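Local atomic coordinates of UPF0141 protein yjdB (Campylobacter jejuni subsp. jejuni HB93-13, PDB entry 4TN0), a protein that probably transfers phosphoethanolamine groups in the periplasm through a zinc-containing, alkaline phosphatase-like domain, and is required for polymyxin resistance and motility. Residues 100-104 with 135-139; 15-19 with 140-146; 59-63 with 250-254; 24-28 with 152-157; 72-76 with 87-91. The contacts are given in a common frame with arbitrary orientation. Residue numbers count along the deposited sequence, not the author numbering.

Contact 1. Residues 100-104 with 135-139; sequences DAAWF and PFKEK
This is a buried helix-on-sheet contact in the alkaline phosphatase-like α/β fold. Helix 133-139 belongs to the β-α-β crossover from strand 120-123 to strand 146-152, and it lies over the intervening strand 100-105. The segment axes run nearly antiparallel (165°), 10.1 Å apart at closest approach, with CA-CA register Phe104-Pro135 7.4 Å and Ala102-Lys139 8.1 Å. In the extended strand Asp100, Ala102 and Phe104 direct their CA-to-CB bonds toward the helix, while Ala101 points away. Phe104 (chi1 m) offers a flat apolar face to rigid Pro135, whose CB stands 3.9 Å from the ring centroid and 3° off the normal, a CH-pi contact; Lys139 CB meets the ring edge, 4.0 Å from Phe104 CZ. Small Ala102 leaves room for the lysine stem (Ala102 CB to Lys139 CG, 4.3 Å). With rotamer t, p, t, t, Lys139 then reaches along the strand to the carboxylate of Asp100, which Ser144 also hydrogen-bonds. The salt bridge places Lys139 NZ 2.8 Å from Asp100 OD2.

Contact 2. Residues 15-19 with 140-146; sequences HTKKL and LNHLSDQ
Two neighbouring strands of the central mixed sheet come together here as a parallel pair, at the N-terminal ends of strands 18-24 and 146-152 in the alkaline phosphatase-like fold. Residues 140-145 form the loop that leads from helix 133-139 into Gln146, the first residue of the second strand. Lys18 pairs with Gln146 (CA-CA 4.6 Å), and Lys17 lies beside Asp145 (CA-CA 4.9 Å). The hydrogen bond from Lys18 N to Asp145 O is short and straight, 2.7 Å with 170° at the hydrogen; Asp145 O also receives a CA-H...O contact from Lys17 CA at 3.3 Å.

The paired side chains share one face of the sheet, Lys18 CB lying 3.7 Å from Gln146 CG. Lys18 adopts m, t, t, m, a long aliphatic stem that carries its ammonium away to a salt bridge with Glu218 and a cation-pi contact with Tyr288. Gln146 has chi1 m and chi2 near 95°, between wells; its NE2 sits too close to Thr16 O for the amide placement to be interpreted. Branched, apolar Leu19 suits the buried side: with chi1 t and chi2 p it bends its end toward the loop, where Leu140 and Leu143, both m, t, converge on it. Their methyls close round one atom, Leu19 CD2, which lies 3.7 Å from Leu140 CD2 and 4.1 Å from Leu143 CD1.

Contact 3. Residues 59-63 with 250-254; sequences SSCGT and QTHIP
Thr63 lays its CG2 methyl against that of Thr251, with 4.0 Å between Thr63 CG2 and Thr251 CG2, and brings its CB to 3.8 Å from Gln250 OE1. Both threonines have chi1 p, and the CA-to-CB bonds of Thr63 and Gln250 point toward the opposite segment. Their polar ends are used nearby: Thr63 OG1 bonds Met241 O, while the Gln250 amide binds both Met241 N and Ser230 OG.

Further along, residues 59-63 leave strand 53-59 of the central sheet as residues 250-254 pass from the end of helix 248-251 into the weakly bonded start of strand 252-259. Ser59 and His252 form an antiparallel non-hydrogen-bonded pair (CA-CA 4.7 Å), next to which Ser60 N donates to Thr251 O at 2.9 Å, with an N-H...O angle of 139°. The same oxygen lies 3.2 Å from Ser59 CA in a CA-H...O contact. Ile253 (p, t) lies against the start of the loop, its CD1 4.0 Å from Ser60 CB and 3.8 Å from Ser59 O.

Compact Ser60, chi1 p, turns its OG forward along the chain to donate to Gly62 O at 2.7 Å, where the chain curves away from the strand. Cys61 turns away into its disulfide with Cys71. The Thr63 side chain is about 9 Å from the zinc. The backbone bond, the serine-to-backbone bond and the disulfide probably help hold the loop that leads to Thr65, the phosphothreonine of the alkaline phosphatase-like metal site.

Contact 4. Residues 24-28 with 152-157; sequences VGETA and HLQGSH
Two backbone hydrogen bonds join residues 24-28 to 152-157: Leu153 N donates to Val24 O (2.8 Å, N-H...O angle 161°), and Ser156 N donates to Glu26 O (2.9 Å, N-H...O angle 159°). Glu26 (chi1 t, chi2 p) bends at its chi2 bond and ligates zinc through OE2, which also accepts from Thr27 OG1 at 2.8 Å; Thr27 reaches it from a left-handed backbone conformation (phi/psi 70/-5). Asp226, His227 and phosphothreonine Thr65 complete the zinc site, and Asn107 binds Glu26 OE1.

Such a metal-bearing loop just beyond a parallel strand is characteristic of the alkaline phosphatase-like fold. Here strands 18-24 and 146-152 finish side by side with the pair Val24-His152 (CA-CA 4.7 Å), before residues 154-157 make a type II' turn closed by His157 N to Gln154 O at 3.0 Å. Gly155 suits its second position: phi is 55°, psi -115°, and a CB there would lie only 2.9 Å from Glu26 O.

Around this core, Glu26 CG lies 3.1 Å from Gln154 O and 4.0 Å from His157 CB. Thr27 CB approaches Ser156 CB to 4.0 Å. At the strand ends the His152 ring presents its edge to Val24 O, and its CD2 is 3.5 Å from Val24 CG1.

Contact 5. Residues 72-76 with 87-91; sequences MFSIS and QENAM
Helix 90-96 begins with its first amide already satisfied by another part of the chain: Ala90 N donates to Phe73 O, on the way out of helix 68-73, at 2.9 Å with a nearly straight N-H...O angle of 172°. Just before it, Asn89 is the N-cap, a place suited to its short polar side chain; with chi1 p, its OD1 accepts from Met91 N at 2.7 Å. The segments run in markedly different directions (139° between CA 73 to 76 and CA 87 to 91) and come closest at Ser74-Asn89 (CA-CA 4.8 Å) and Phe73-Ala90 (5.5 Å). Asn89 CB reaches to 3.2 Å from Phe73 O, and the small Ala90 lets the backbones approach.

Beside the carbonyl, Phe73 (chi1 m, chi2 96°) meets Met91 (m, m, m) in an oblique Met-aromatic contact: Met91 SD is 3.7 Å from Phe73 CE2 and 4.9 Å from the ring centroid. At the other end Ser74 makes an ST turn, its OG accepting from Ser76 N at 2.9 Å, and Glu85 hydrogen-bonds both serine hydroxyls. The CA-to-CB bond of Gln87 points toward residues 72-76, and its NE2 lies 3.2 Å from Ile75 CG2.

Phe73, ending one helix, packs on Leu22, Val24 and Trp103, and Met91, starting the next, on Ile148 and Val150 of the central sheet, while Ala90 meets Phe282 and Leu285 of helix 281-288: the α-on-β layering of the alkaline phosphatase-like fold.

From the N terminus, strand 18-24 opens contact 2 at its start and contact 4 at its end, and residues 59-63 open contact 3. Contact 5 then closes a short loop between 72-76 and 87-91, followed in series by contact 1, which joins strand 100-105 to the crossover helix; both lie within the spans of the other three. Contact 2 closes at 140-146, contact 4 at 152-157 and contact 3 at 250-254, so these three cross one another pairwise. Trp103 packs on Phe73, linking contacts 1 and 5, and Asp100 joins contact 1 to contact 2. Contacts 3 and 4 touch through Ala28 against Ile253 and Pro254, on the zinc-bearing side.

Contact 1. Residues 100-104 with 135-139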
# COMPACT_ATOMS: atom_id res chain seq x y z
N ASP A 100 -14.75 1.16 -12.32
CA ASP A 100 -15.39 1.61 -11.07
C ASP A 100 -14.31 1.85 -9.98
O ASP A 100 -13.61 0.91 -9.56
CB ASP A 100 -16.42 0.58 -10.59
CG ASP A 100 -17.27 1.08 -9.42
OD1 ASP A 100 -16.85 2.00 -8.67
OD2 ASP A 100 -18.38 0.54 -9.24
N ALA A 101 -14.16 3.10 -9.57
CA ALA A 101 -13.12 3.49 -8.62
C ALA A 101 -13.69 4.04 -7.32
O ALA A 101 -14.48 4.98 -7.33
CB ALA A 101 -12.20 4.53 -9.26
N ALA A 102 -13.29 3.44 -6.21
CA ALA A 102 -13.64 3.95 -4.87
C ALA A 102 -12.37 4.19 -4.03
O ALA A 102 -11.41 3.39 -4.08
CB ALA A 102 -14.58 2.99 -4.15
N TRP A 103 -12.33 5.32 -3.32
CA TRP A 103 -11.21 5.65 -2.43
C TRP A 103 -11.70 5.93 -0.99
O TRP A 103 -12.37 6.93 -0.74
CB TRP A 103 -10.44 6.85 -3.00
CG TRP A 103 -9.16 7.22 -2.24
CD1 TRP A 103 -9.09 7.78 -1.01
CD2 TRP A 103 -7.81 7.07 -2.70
NE1 TRP A 103 -7.78 7.97 -0.65
CE2 TRP A 103 -6.97 7.54 -1.67
CE3 TRP A 103 -7.22 6.57 -3.86
CZ2 TRP A 103 -5.57 7.54 -1.77
CZ3 TRP A 103 -5.84 6.56 -3.96
CH2 TRP A 103 -5.03 7.04 -2.93
N PHE A 104 -11.35 5.05 -0.06
CA PHE A 104 -11.73 5.25 1.35
C PHE A 104 -10.49 5.57 2.22
O PHE A 104 -9.57 4.75 2.34
CB PHE A 104 -12.45 4.01 1.89
CG PHE A 104 -13.67 3.63 1.10
CD1 PHE A 104 -14.57 4.59 0.68
CD2 PHE A 104 -13.91 2.30 0.76
CE1 PHE A 104 -15.70 4.24 -0.06
CE2 PHE A 104 -15.04 1.94 0.02
CZ PHE A 104 -15.93 2.92 -0.39
N PRO A 135 -17.19 0.96 5.05
CA PRO A 135 -17.63 1.37 3.71
C PRO A 135 -17.16 0.41 2.63
O PRO A 135 -17.73 0.41 1.53
CB PRO A 135 -16.97 2.74 3.54
CG PRO A 135 -15.72 2.63 4.35
CD PRO A 135 -16.06 1.78 5.53
N PHE A 136 -16.17 -0.41 2.94
CA PHE A 136 -15.70 -1.44 2.02
C PHE A 136 -16.75 -2.52 1.82
O PHE A 136 -17.02 -2.92 0.69
CB PHE A 136 -14.41 -2.07 2.52
CG PHE A 136 -13.97 -3.27 1.75
CD1 PHE A 136 -13.59 -3.17 0.42
CD2 PHE A 136 -13.87 -4.51 2.37
CE1 PHE A 136 -13.15 -4.28 -0.29
CE2 PHE A 136 -13.42 -5.63 1.67
CZ PHE A 136 -13.06 -5.51 0.33
N LYS A 137 -17.38 -2.95 2.91
CA LYS A 137 -18.43 -3.96 2.82
C LYS A 137 -19.60 -3.38 2.02
O LYS A 137 -20.14 -4.04 1.15
CB LYS A 137 -18.87 -4.42 4.22
CG LYS A 137 -17.93 -5.47 4.82
CD LYS A 137 -18.30 -5.91 6.23
CE LYS A 137 -17.10 -6.67 6.85
NZ LYS A 137 -17.21 -7.06 8.29
N GLU A 138 -19.94 -2.12 2.28
CA GLU A 138 -21.04 -1.49 1.60
C GLU A 138 -20.79 -1.31 0.10
O GLU A 138 -21.72 -1.39 -0.72
CB GLU A 138 -21.35 -0.14 2.23
CG GLU A 138 -22.41 0.64 1.48
CD GLU A 138 -23.80 -0.03 1.49
OE1 GLU A 138 -23.99 -1.08 2.16
OE2 GLU A 138 -24.72 0.50 0.81
N LYS A 139 -19.55 -1.07 -0.29
CA LYS A 139 -19.24 -0.94 -1.70
C LYS A 139 -19.24 -2.32 -2.35
O LYS A 139 -19.43 -2.44 -3.57
CB LYS A 139 -17.89 -0.23 -1.89
CG LYS A 139 -17.36 -0.19 -3.32
CD LYS A 139 -18.24 0.65 -4.23
CE LYS A 139 -17.83 0.51 -5.69
NZ LYS A 139 -18.67 1.36 -6.59

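Contact 2. Residues 15-19 with 140-146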
# COMPACT_ATOMS: atom_id res chain seq x y z
N HIS A 15 -15.29 -6.67 -19.36
CA HIS A 15 -15.18 -7.98 -20.00
C HIS A 15 -15.30 -9.01 -18.86
O HIS A 15 -16.39 -9.18 -18.29
CB HIS A 15 -13.85 -8.13 -20.76
CG HIS A 15 -13.53 -6.97 -21.68
ND1 HIS A 15 -13.60 -5.65 -21.27
CD2 HIS A 15 -13.15 -6.94 -22.98
CE1 HIS A 15 -13.25 -4.87 -22.26
NE2 HIS A 15 -12.99 -5.61 -23.32
N THR A 16 -14.19 -9.66 -18.52
CA THR A 16 -14.09 -10.51 -17.32
C THR A 16 -14.55 -9.72 -16.07
O THR A 16 -14.47 -8.49 -16.04
CB THR A 16 -12.63 -11.03 -17.07
OG1 THR A 16 -12.08 -11.55 -18.28
CG2 THR A 16 -12.62 -12.15 -16.03
N LYS A 17 -15.04 -10.40 -15.05
CA LYS A 17 -15.50 -9.68 -13.87
C LYS A 17 -14.32 -9.53 -12.89
O LYS A 17 -13.73 -10.53 -12.46
CB LYS A 17 -16.71 -10.40 -13.24
CG LYS A 17 -17.86 -10.58 -14.25
CD LYS A 17 -19.22 -10.10 -13.76
CE LYS A 17 -20.32 -10.36 -14.83
NZ LYS A 17 -20.63 -11.80 -15.14
N LYS A 18 -13.95 -8.29 -12.57
CA LYS A 18 -12.70 -8.00 -11.84
C LYS A 18 -12.85 -7.10 -10.60
O LYS A 18 -13.65 -6.15 -10.58
CB LYS A 18 -11.67 -7.37 -12.80
CG LYS A 18 -11.03 -8.30 -13.80
CD LYS A 18 -10.12 -7.52 -14.74
CE LYS A 18 -9.20 -8.44 -15.53
NZ LYS A 18 -7.97 -8.81 -14.75
N LEU A 19 -12.07 -7.40 -9.56
CA LEU A 19 -12.02 -6.57 -8.35
C LEU A 19 -10.61 -6.45 -7.78
O LEU A 19 -10.08 -7.43 -7.26
CB LEU A 19 -12.95 -7.13 -7.28
CG LEU A 19 -12.87 -6.46 -5.90
CD1 LEU A 19 -13.11 -4.96 -6.00
CD2 LEU A 19 -13.85 -7.10 -4.92
N LEU A 140 -19.08 -3.38 -1.55
CA LEU A 140 -19.06 -4.73 -2.11
C LEU A 140 -20.46 -5.17 -2.58
O LEU A 140 -20.59 -6.15 -3.32
CB LEU A 140 -18.49 -5.72 -1.10
CG LEU A 140 -16.96 -5.90 -1.08
CD1 LEU A 140 -16.53 -7.05 -0.17
CD2 LEU A 140 -16.39 -6.10 -2.47
N ASN A 141 -21.49 -4.44 -2.15
CA ASN A 141 -22.86 -4.70 -2.59
C ASN A 141 -23.14 -4.00 -3.93
O ASN A 141 -23.82 -4.56 -4.79
CB ASN A 141 -23.88 -4.27 -1.52
CG ASN A 141 -23.91 -5.21 -0.30
OD1 ASN A 141 -23.56 -6.39 -0.41
ND2 ASN A 141 -24.32 -4.69 0.85
N HIS A 142 -22.58 -2.80 -4.10
CA HIS A 142 -22.80 -2.04 -5.33
C HIS A 142 -21.60 -2.05 -6.28
O HIS A 142 -21.16 -1.01 -6.76
CB HIS A 142 -23.16 -0.59 -5.02
CG HIS A 142 -24.25 -0.43 -4.01
ND1 HIS A 142 -24.10 -0.79 -2.68
CD2 HIS A 142 -25.51 0.05 -4.12
CE1 HIS A 142 -25.22 -0.52 -2.03
NE2 HIS A 142 -26.09 -0.01 -2.88
N LEU A 143 -21.10 -3.25 -6.58
CA LEU A 143 -19.98 -3.41 -7.51
C LEU A 143 -20.43 -3.29 -8.97
O LEU A 143 -21.62 -3.42 -9.28
CB LEU A 143 -19.30 -4.77 -7.30
CG LEU A 143 -18.51 -5.04 -6.02
CD1 LEU A 143 -17.73 -6.34 -6.17
CD2 LEU A 143 -17.57 -3.88 -5.67
N SER A 144 -19.48 -3.02 -9.86
CA SER A 144 -19.68 -3.10 -11.31
C SER A 144 -18.90 -4.29 -11.85
O SER A 144 -18.57 -5.21 -11.10
CB SER A 144 -19.24 -1.81 -12.01
OG SER A 144 -19.89 -0.68 -11.46
N ASP A 145 -18.58 -4.27 -13.14
CA ASP A 145 -17.93 -5.42 -13.75
C ASP A 145 -16.43 -5.37 -13.49
O ASP A 145 -15.79 -6.42 -13.30
CB ASP A 145 -18.20 -5.49 -15.27
CG ASP A 145 -19.69 -5.57 -15.63
OD1 ASP A 145 -20.56 -5.16 -14.82
OD2 ASP A 145 -19.99 -6.05 -16.74
N GLN A 146 -15.88 -4.16 -13.46
CA GLN A 146 -14.48 -3.91 -13.08
C GLN A 146 -14.38 -2.82 -12.02
O GLN A 146 -14.87 -1.69 -12.21
CB GLN A 146 -13.64 -3.54 -14.31
CG GLN A 146 -13.05 -4.72 -15.06
CD GLN A 146 -13.90 -5.18 -16.23
OE1 GLN A 146 -14.71 -4.42 -16.78
NE2 GLN A 146 -13.71 -6.43 -16.62

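Contact 3. Residues 59-63 with 250-254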
# COMPACT_ATOMS: atom_id res chain seq x y z
N SER A 59 11.07 -0.80 -2.84
CA SER A 59 11.46 0.52 -2.33
C SER A 59 10.41 1.59 -2.55
O SER A 59 9.57 1.47 -3.43
CB SER A 59 12.76 0.97 -2.99
OG SER A 59 13.88 0.44 -2.30
N SER A 60 10.51 2.67 -1.79
CA SER A 60 9.54 3.75 -1.90
C SER A 60 10.12 4.88 -2.70
O SER A 60 11.33 4.97 -2.91
CB SER A 60 9.11 4.29 -0.52
OG SER A 60 10.21 4.88 0.14
N CYS A 61 9.23 5.77 -3.11
CA CYS A 61 9.59 6.87 -3.97
C CYS A 61 10.19 8.02 -3.16
O CYS A 61 11.06 8.74 -3.63
CB CYS A 61 8.35 7.32 -4.76
SG CYS A 61 8.65 8.63 -5.91
N GLY A 62 9.75 8.15 -1.91
CA GLY A 62 10.22 9.20 -1.02
C GLY A 62 10.23 8.73 0.43
O GLY A 62 9.98 7.55 0.70
N THR A 63 10.53 9.62 1.36
CA THR A 63 10.53 9.23 2.75
C THR A 63 9.47 9.94 3.55
O THR A 63 9.46 9.84 4.77
CB THR A 63 11.88 9.51 3.43
OG1 THR A 63 12.14 10.92 3.34
CG2 THR A 63 12.98 8.73 2.77
N GLN A 250 13.87 3.66 6.16
CA GLN A 250 12.88 4.61 5.67
C GLN A 250 12.46 4.39 4.21
O GLN A 250 11.39 4.85 3.83
CB GLN A 250 13.37 6.05 5.86
CG GLN A 250 13.42 6.42 7.34
CD GLN A 250 13.73 7.87 7.60
OE1 GLN A 250 13.48 8.77 6.77
NE2 GLN A 250 14.29 8.12 8.77
N THR A 251 13.28 3.70 3.41
CA THR A 251 12.98 3.51 1.99
C THR A 251 12.55 2.08 1.61
O THR A 251 11.86 1.86 0.59
CB THR A 251 14.21 3.89 1.10
OG1 THR A 251 15.34 3.07 1.45
CG2 THR A 251 14.59 5.33 1.32
N HIS A 252 12.95 1.12 2.43
CA HIS A 252 12.67 -0.30 2.17
C HIS A 252 11.32 -0.68 2.81
O HIS A 252 11.22 -0.80 4.04
CB HIS A 252 13.82 -1.16 2.71
CG HIS A 252 13.71 -2.62 2.39
ND1 HIS A 252 12.83 -3.12 1.44
CD2 HIS A 252 14.36 -3.69 2.89
CE1 HIS A 252 12.96 -4.43 1.38
NE2 HIS A 252 13.88 -4.81 2.25
N ILE A 253 10.31 -0.85 1.96
CA ILE A 253 8.93 -1.06 2.39
C ILE A 253 8.43 -2.45 2.06
O ILE A 253 8.95 -3.10 1.15
CB ILE A 253 7.96 -0.04 1.72
CG1 ILE A 253 8.25 0.03 0.21
CG2 ILE A 253 8.05 1.32 2.37
CD1 ILE A 253 7.22 0.81 -0.58
N PRO A 254 7.38 -2.89 2.76
CA PRO A 254 6.71 -4.14 2.40
C PRO A 254 5.80 -3.95 1.18
O PRO A 254 5.21 -2.88 0.98
CB PRO A 254 5.88 -4.45 3.64
CG PRO A 254 5.50 -3.10 4.13
CD PRO A 254 6.77 -2.30 3.97

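Contact 4. Residues 24-28 with 152-157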
# COMPACT_ATOMS: atom_id res chain seq x y z
N VAL A 24 -3.14 1.23 0.48
CA VAL A 24 -2.02 2.15 0.72
C VAL A 24 -1.75 2.29 2.22
O VAL A 24 -2.52 2.89 2.98
CB VAL A 24 -2.29 3.55 0.12
CG1 VAL A 24 -1.14 4.52 0.46
CG2 VAL A 24 -2.53 3.45 -1.38
N GLY A 25 -0.63 1.72 2.63
CA GLY A 25 -0.25 1.74 4.03
C GLY A 25 0.39 3.04 4.51
O GLY A 25 0.32 4.09 3.86
N GLU A 26 0.98 2.96 5.69
CA GLU A 26 1.50 4.16 6.31
C GLU A 26 2.60 3.77 7.29
O GLU A 26 2.36 3.02 8.24
CB GLU A 26 0.37 4.93 7.02
CG GLU A 26 0.86 6.12 7.85
CD GLU A 26 1.45 7.20 6.98
OE1 GLU A 26 0.70 8.06 6.47
OE2 GLU A 26 2.68 7.15 6.75
N THR A 27 3.82 4.25 7.01
CA THR A 27 4.96 4.21 7.93
C THR A 27 5.53 2.78 8.16
O THR A 27 6.57 2.59 8.81
CB THR A 27 4.55 4.92 9.28
OG1 THR A 27 4.18 6.29 9.01
CG2 THR A 27 5.64 4.89 10.32
N ALA A 28 4.86 1.78 7.60
CA ALA A 28 5.36 0.41 7.74
C ALA A 28 6.67 0.21 6.95
O ALA A 28 6.78 0.60 5.78
CB ALA A 28 4.32 -0.59 7.28
N HIS A 152 -6.84 3.57 2.22
CA HIS A 152 -5.66 4.32 2.69
C HIS A 152 -5.62 4.26 4.22
O HIS A 152 -6.46 4.86 4.91
CB HIS A 152 -5.72 5.78 2.20
CG HIS A 152 -4.46 6.56 2.46
ND1 HIS A 152 -4.42 7.94 2.41
CD2 HIS A 152 -3.20 6.17 2.77
CE1 HIS A 152 -3.21 8.37 2.69
NE2 HIS A 152 -2.45 7.31 2.91
N LEU A 153 -4.64 3.51 4.74
CA LEU A 153 -4.49 3.28 6.17
C LEU A 153 -3.83 4.41 6.95
O LEU A 153 -3.03 5.17 6.42
CB LEU A 153 -3.67 2.01 6.40
CG LEU A 153 -4.11 0.75 5.67
CD1 LEU A 153 -3.21 -0.42 6.08
CD2 LEU A 153 -5.58 0.45 5.96
N GLN A 154 -4.18 4.52 8.23
CA GLN A 154 -3.38 5.25 9.19
C GLN A 154 -2.17 4.36 9.56
O GLN A 154 -1.08 4.86 9.87
CB GLN A 154 -4.21 5.62 10.43
CG GLN A 154 -3.55 6.56 11.44
CD GLN A 154 -3.42 8.02 10.99
OE1 GLN A 154 -3.36 8.33 9.81
NE2 GLN A 154 -3.36 8.92 11.96
N GLY A 155 -2.39 3.05 9.50
CA GLY A 155 -1.31 2.08 9.60
C GLY A 155 -0.47 2.23 10.86
O GLY A 155 -0.94 2.01 11.97
N SER A 156 0.80 2.57 10.68
CA SER A 156 1.75 2.72 11.76
C SER A 156 2.13 4.18 12.06
O SER A 156 3.21 4.42 12.58
CB SER A 156 3.04 1.96 11.44
OG SER A 156 2.83 0.57 11.31
N HIS A 157 1.28 5.13 11.72
CA HIS A 157 1.61 6.55 11.88
C HIS A 157 2.15 6.82 13.29
O HIS A 157 1.60 6.34 14.26
CB HIS A 157 0.38 7.43 11.62
CG HIS A 157 0.66 8.90 11.70
ND1 HIS A 157 0.31 9.67 12.80
CD2 HIS A 157 1.22 9.76 10.81
CE1 HIS A 157 0.66 10.92 12.59
NE2 HIS A 157 1.22 11.00 11.39

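Contact 5. Residues 72-76 with 87-91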
# COMPACT_ATOMS: atom_id res chain seq x y z
N MET A 72 3.82 7.69 -6.25
CA MET A 72 3.56 6.28 -6.56
C MET A 72 2.38 6.17 -7.55
O MET A 72 2.32 5.25 -8.34
CB MET A 72 3.32 5.45 -5.28
CG MET A 72 1.92 5.54 -4.66
SD MET A 72 1.62 4.33 -3.32
CE MET A 72 2.41 5.12 -1.89
N PHE A 73 1.45 7.12 -7.48
CA PHE A 73 0.26 7.13 -8.33
C PHE A 73 0.50 7.92 -9.63
O PHE A 73 -0.32 7.87 -10.57
CB PHE A 73 -0.93 7.72 -7.57
CG PHE A 73 -1.65 6.74 -6.68
CD1 PHE A 73 -1.36 6.67 -5.32
CD2 PHE A 73 -2.62 5.90 -7.20
CE1 PHE A 73 -2.03 5.77 -4.49
CE2 PHE A 73 -3.29 5.00 -6.38
CZ PHE A 73 -3.00 4.94 -5.02
N SER A 74 1.61 8.65 -9.67
CA SER A 74 1.93 9.44 -10.85
C SER A 74 2.59 8.59 -11.93
O SER A 74 3.11 7.51 -11.65
CB SER A 74 2.82 10.62 -10.47
OG SER A 74 3.50 11.14 -11.60
N ILE A 75 2.52 9.07 -13.17
CA ILE A 75 3.23 8.45 -14.29
C ILE A 75 4.74 8.59 -14.12
O ILE A 75 5.51 7.75 -14.60
CB ILE A 75 2.78 9.07 -15.65
CG1 ILE A 75 3.39 8.32 -16.83
CG2 ILE A 75 3.09 10.57 -15.72
CD1 ILE A 75 2.74 8.69 -18.18
N SER A 76 5.17 9.65 -13.43
CA SER A 76 6.61 9.87 -13.21
C SER A 76 7.19 8.84 -12.26
O SER A 76 6.54 8.42 -11.29
CB SER A 76 6.88 11.27 -12.68
OG SER A 76 6.06 12.23 -13.31
N GLN A 87 -1.21 17.06 -12.55
CA GLN A 87 -1.71 16.31 -13.69
C GLN A 87 -2.47 15.06 -13.25
O GLN A 87 -2.45 14.71 -12.08
CB GLN A 87 -0.55 15.91 -14.60
CG GLN A 87 0.30 14.82 -13.99
CD GLN A 87 1.66 14.72 -14.62
OE1 GLN A 87 2.28 15.74 -14.98
NE2 GLN A 87 2.15 13.50 -14.76
N GLU A 88 -3.11 14.38 -14.19
CA GLU A 88 -3.86 13.15 -13.90
C GLU A 88 -2.93 12.06 -13.37
O GLU A 88 -1.75 12.03 -13.70
CB GLU A 88 -4.59 12.65 -15.16
CG GLU A 88 -5.71 13.56 -15.67
CD GLU A 88 -6.38 13.04 -16.95
OE1 GLU A 88 -5.66 12.60 -17.87
OE2 GLU A 88 -7.63 13.09 -17.03
N ASN A 89 -3.47 11.15 -12.57
CA ASN A 89 -2.68 10.05 -12.04
C ASN A 89 -3.30 8.74 -12.51
O ASN A 89 -4.27 8.76 -13.25
CB ASN A 89 -2.59 10.10 -10.49
CG ASN A 89 -3.98 10.03 -9.80
OD1 ASN A 89 -4.66 9.01 -9.84
ND2 ASN A 89 -4.40 11.14 -9.17
N ALA A 90 -2.75 7.61 -12.09
CA ALA A 90 -3.29 6.30 -12.46
C ALA A 90 -4.80 6.17 -12.18
O ALA A 90 -5.52 5.55 -12.95
CB ALA A 90 -2.54 5.21 -11.75
N MET A 91 -5.28 6.74 -11.08
CA MET A 91 -6.70 6.63 -10.74
C MET A 91 -7.59 7.38 -11.73
O MET A 91 -8.71 6.98 -12.00
CB MET A 91 -6.96 7.15 -9.31
CG MET A 91 -6.19 6.43 -8.21
SD MET A 91 -6.58 4.69 -8.09
CE MET A 91 -8.35 4.78 -7.78